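Local coordinates for protein alpha-glucosidase (Pseudoalteromonas sp. K8, PDB 5HQA) that hydrolyses alpha-glucosides as a chloride-activated, calcium-containing glycoside hydrolase of family 97, at residues A[50-55]-A[87-92]. Sequence-based numbering, arbitrary orientation.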
ATOM      1  N   ASN A  50      30.216 -18.422   3.544  1.00 17.13           N
ATOM      2  CA  ASN A  50      30.654 -19.655   2.907  1.00 22.37           C
ATOM      3  C   ASN A  50      30.827 -20.783   3.929  1.00 21.48           C
ATOM      4  O   ASN A  50      30.860 -20.568   5.144  1.00 20.02           O
ATOM      5  CB  ASN A  50      31.950 -19.417   2.136  1.00 27.63           C
ATOM      6  CG  ASN A  50      32.941 -18.616   2.925  1.00 41.34           C
ATOM      7  OD1 ASN A  50      33.046 -17.398   2.757  1.00 49.66           O
ATOM      8  ND2 ASN A  50      33.665 -19.286   3.816  1.00 45.27           N
ATOM      9  N   SER A  51      30.921 -22.009   3.409  1.00 21.90           N
ATOM     10  CA  SER A  51      31.237 -23.227   4.155  1.00 25.49           C
ATOM     11  C   SER A  51      30.088 -23.726   5.027  1.00 24.33           C
ATOM     12  O   SER A  51      30.295 -24.626   5.855  1.00 25.31           O
ATOM     13  CB  SER A  51      32.486 -23.058   5.027  1.00 29.44           C
ATOM     14  OG  SER A  51      33.555 -22.521   4.269  1.00 37.30           O
ATOM     15  N   PHE A  52      28.888 -23.176   4.876  1.00 21.65           N
ATOM     16  CA  PHE A  52      27.711 -23.740   5.520  1.00 21.50           C
ATOM     17  C   PHE A  52      27.160 -24.874   4.662  1.00 26.95           C
ATOM     18  O   PHE A  52      27.018 -24.723   3.442  1.00 28.43           O
ATOM     19  CB  PHE A  52      26.650 -22.658   5.730  1.00 17.56           C
ATOM     20  CG  PHE A  52      26.895 -21.798   6.939  1.00 18.24           C
ATOM     21  CD1 PHE A  52      27.829 -20.771   6.901  1.00 18.24           C
ATOM     22  CD2 PHE A  52      26.196 -22.021   8.119  1.00 18.88           C
ATOM     23  CE1 PHE A  52      28.064 -19.983   8.022  1.00 20.59           C
ATOM     24  CE2 PHE A  52      26.417 -21.233   9.238  1.00 19.48           C
ATOM     25  CZ  PHE A  52      27.360 -20.214   9.192  1.00 21.80           C
ATOM     26  N   LYS A  53      26.856 -26.010   5.295  1.00 20.12           N
ATOM     27  CA  LYS A  53      26.322 -27.174   4.602  1.00 20.40           C
ATOM     28  C   LYS A  53      24.941 -27.521   5.149  1.00 19.64           C
ATOM     29  O   LYS A  53      24.651 -27.300   6.328  1.00 17.05           O
ATOM     30  CB  LYS A  53      27.258 -28.395   4.742  1.00 22.23           C
ATOM     31  CG  LYS A  53      28.677 -28.181   4.196  1.00 26.84           C
ATOM     32  CD  LYS A  53      28.653 -27.892   2.704  0.71 32.69           C
ATOM     33  CE  LYS A  53      30.012 -27.448   2.187  0.62 38.00           C
ATOM     34  NZ  LYS A  53      29.895 -26.826   0.831  0.88 42.73           N
ATOM     35  N   ILE A  54      24.093 -28.076   4.278  1.00 17.26           N
ATOM     36  CA  ILE A  54      22.769 -28.533   4.697  1.00 17.96           C
ATOM     37  C   ILE A  54      22.914 -29.786   5.547  1.00 20.51           C
ATOM     38  O   ILE A  54      23.533 -30.773   5.128  1.00 20.55           O
ATOM     39  CB  ILE A  54      21.874 -28.807   3.480  1.00 16.82           C
ATOM     40  CG1 ILE A  54      21.640 -27.523   2.672  1.00 16.26           C
ATOM     41  CG2 ILE A  54      20.535 -29.421   3.930  1.00 15.37           C
ATOM     42  CD1 ILE A  54      21.053 -27.771   1.283  1.00 18.32           C
ATOM     43  N   THR A  55      22.338 -29.756   6.748  1.00 19.43           N
ATOM     44  CA  THR A  55      22.350 -30.909   7.633  1.00 19.15           C
ATOM     45  C   THR A  55      20.991 -31.573   7.781  1.00 20.57           C
ATOM     46  O   THR A  55      20.940 -32.767   8.101  1.00 21.88           O
ATOM     47  CB  THR A  55      22.841 -30.508   9.031  1.00 21.68           C
ATOM     48  OG1 THR A  55      21.971 -29.506   9.563  1.00 21.97           O
ATOM     49  CG2 THR A  55      24.254 -29.952   8.965  1.00 21.96           C
ATOM     50  N   PHE A  87      21.304 -25.170   7.973  1.00 15.30           N
ATOM     51  CA  PHE A  87      22.688 -25.070   7.536  1.00 14.32           C
ATOM     52  C   PHE A  87      23.593 -25.016   8.754  1.00 17.91           C
ATOM     53  O   PHE A  87      23.256 -24.386   9.762  1.00 18.70           O
ATOM     54  CB  PHE A  87      22.930 -23.810   6.702  1.00 14.17           C
ATOM     55  CG  PHE A  87      22.086 -23.717   5.469  1.00 17.67           C
ATOM     56  CD1 PHE A  87      22.535 -24.241   4.264  1.00 18.93           C
ATOM     57  CD2 PHE A  87      20.855 -23.085   5.504  1.00 16.75           C
ATOM     58  CE1 PHE A  87      21.759 -24.148   3.119  1.00 18.85           C
ATOM     59  CE2 PHE A  87      20.081 -22.987   4.362  1.00 19.00           C
ATOM     60  CZ  PHE A  87      20.535 -23.518   3.169  1.00 17.28           C
ATOM     61  N   ALA A  88      24.761 -25.638   8.654  1.00 17.25           N
ATOM     62  CA  ALA A  88      25.713 -25.585   9.750  1.00 17.92           C
ATOM     63  C   ALA A  88      27.127 -25.501   9.200  1.00 19.82           C
ATOM     64  O   ALA A  88      27.443 -26.095   8.165  1.00 17.36           O
ATOM     65  CB  ALA A  88      25.581 -26.799  10.675  1.00 17.24           C
ATOM     66  N   LYS A  89      27.967 -24.754   9.908  1.00 18.11           N
ATOM     67  CA  LYS A  89      29.379 -24.619   9.624  1.00 19.33           C
ATOM     68  C   LYS A  89      30.159 -25.010  10.873  1.00 21.48           C
ATOM     69  O   LYS A  89      29.830 -24.540  11.972  1.00 22.37           O
ATOM     70  CB  LYS A  89      29.713 -23.168   9.212  1.00 17.88           C
ATOM     71  CG  LYS A  89      31.194 -22.884   8.999  1.00 20.73           C
ATOM     72  CD  LYS A  89      31.399 -21.418   8.630  1.00 25.28           C
ATOM     73  CE  LYS A  89      32.853 -21.106   8.276  1.00 30.34           C
ATOM     74  NZ  LYS A  89      33.780 -21.167   9.448  1.00 31.22           N
ATOM     75  N   PRO A  90      31.154 -25.887  10.765  1.00 25.58           N
ATOM     76  CA  PRO A  90      31.933 -26.261  11.950  1.00 27.43           C
ATOM     77  C   PRO A  90      32.817 -25.116  12.423  1.00 30.73           C
ATOM     78  O   PRO A  90      33.167 -24.203  11.669  1.00 26.61           O
ATOM     79  CB  PRO A  90      32.775 -27.445  11.464  1.00 25.57           C
ATOM     80  CG  PRO A  90      32.906 -27.229  10.007  1.00 27.79           C
ATOM     81  CD  PRO A  90      31.607 -26.594   9.555  1.00 25.12           C
ATOM     82  N   GLN A  91      33.168 -25.168  13.705  1.00 33.82           N
ATOM     83  CA  GLN A  91      34.109 -24.209  14.272  1.00 38.27           C
ATOM     84  C   GLN A  91      35.492 -24.438  13.645  1.00 37.84           C
ATOM     85  O   GLN A  91      35.762 -25.517  13.113  1.00 37.74           O
ATOM     86  CB  GLN A  91      34.149 -24.336  15.801  1.00 41.47           C
ATOM     87  CG  GLN A  91      32.797 -24.096  16.471  1.00 45.08           C
ATOM     88  CD  GLN A  91      32.268 -22.690  16.246  1.00 53.45           C
ATOM     89  OE1 GLN A  91      33.039 -21.740  16.108  1.00 57.15           O
ATOM     90  NE2 GLN A  91      30.941 -22.550  16.204  1.00 56.09           N
ATOM     91  N   PRO A  92      36.364 -23.416  13.658  1.00 36.60           N
ATOM     92  CA  PRO A  92      36.221 -22.070  14.224  1.00 34.01           C
ATOM     93  C   PRO A  92      35.348 -21.173  13.366  1.00 29.34           C
ATOM     94  O   PRO A  92      35.180 -21.426  12.168  1.00 27.71           O
ATOM     95  CB  PRO A  92      37.658 -21.553  14.248  1.00 35.57           C
ATOM     96  CG  PRO A  92      38.272 -22.183  13.038  1.00 35.96           C
ATOM     97  CD  PRO A  92      37.622 -23.551  12.899  1.00 37.16           C
TER
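K53 and A88 pair through two backbone hydrogen bonds. K53 N donates to A88 O at 2.9 Å, nearly straight at 175°. A88 N in turn donates to K53 O, also at 2.9 Å. K53 O is approached as well by F87 CA, at 3.2 Å, in a CA-H...O contact. The amine of K53 turns to another partner, the backbone O of D16. The next pair, I54 with F87, is a non-hydrogen-bonded one. These pairs join the start of strand 53-67 to the end of strand 75-89, at the open end of an antiparallel beta hairpin. In the large sheet of the N-terminal family region, strand 53-67 is one of the two outermost strands within the chain.

Beyond the paired residues, the F52 ring takes K89 CB over the centre of one face, a CH-pi contact at 3.6 Å from the centroid. K89 CG, anti to its backbone N (chi1 175°), lies near S51 O. The K89 chain, extended as far as CE, crosses the F52 side chain at about a right angle. K89 CE reaches S51 CB at 3.8 Å, while K89 NZ is hydrogen-bonded to Q93 O. F52 also touches the rings of F48 and Y97. An alanine at F52 would probably leave K89 CB without its aromatic face and open a gap beside Y97. I54 CG1 packs 3.4 Å from F87 CE1, the two side chains lying side by side. T55 CG2 meets A88 CB at 3.8 Å.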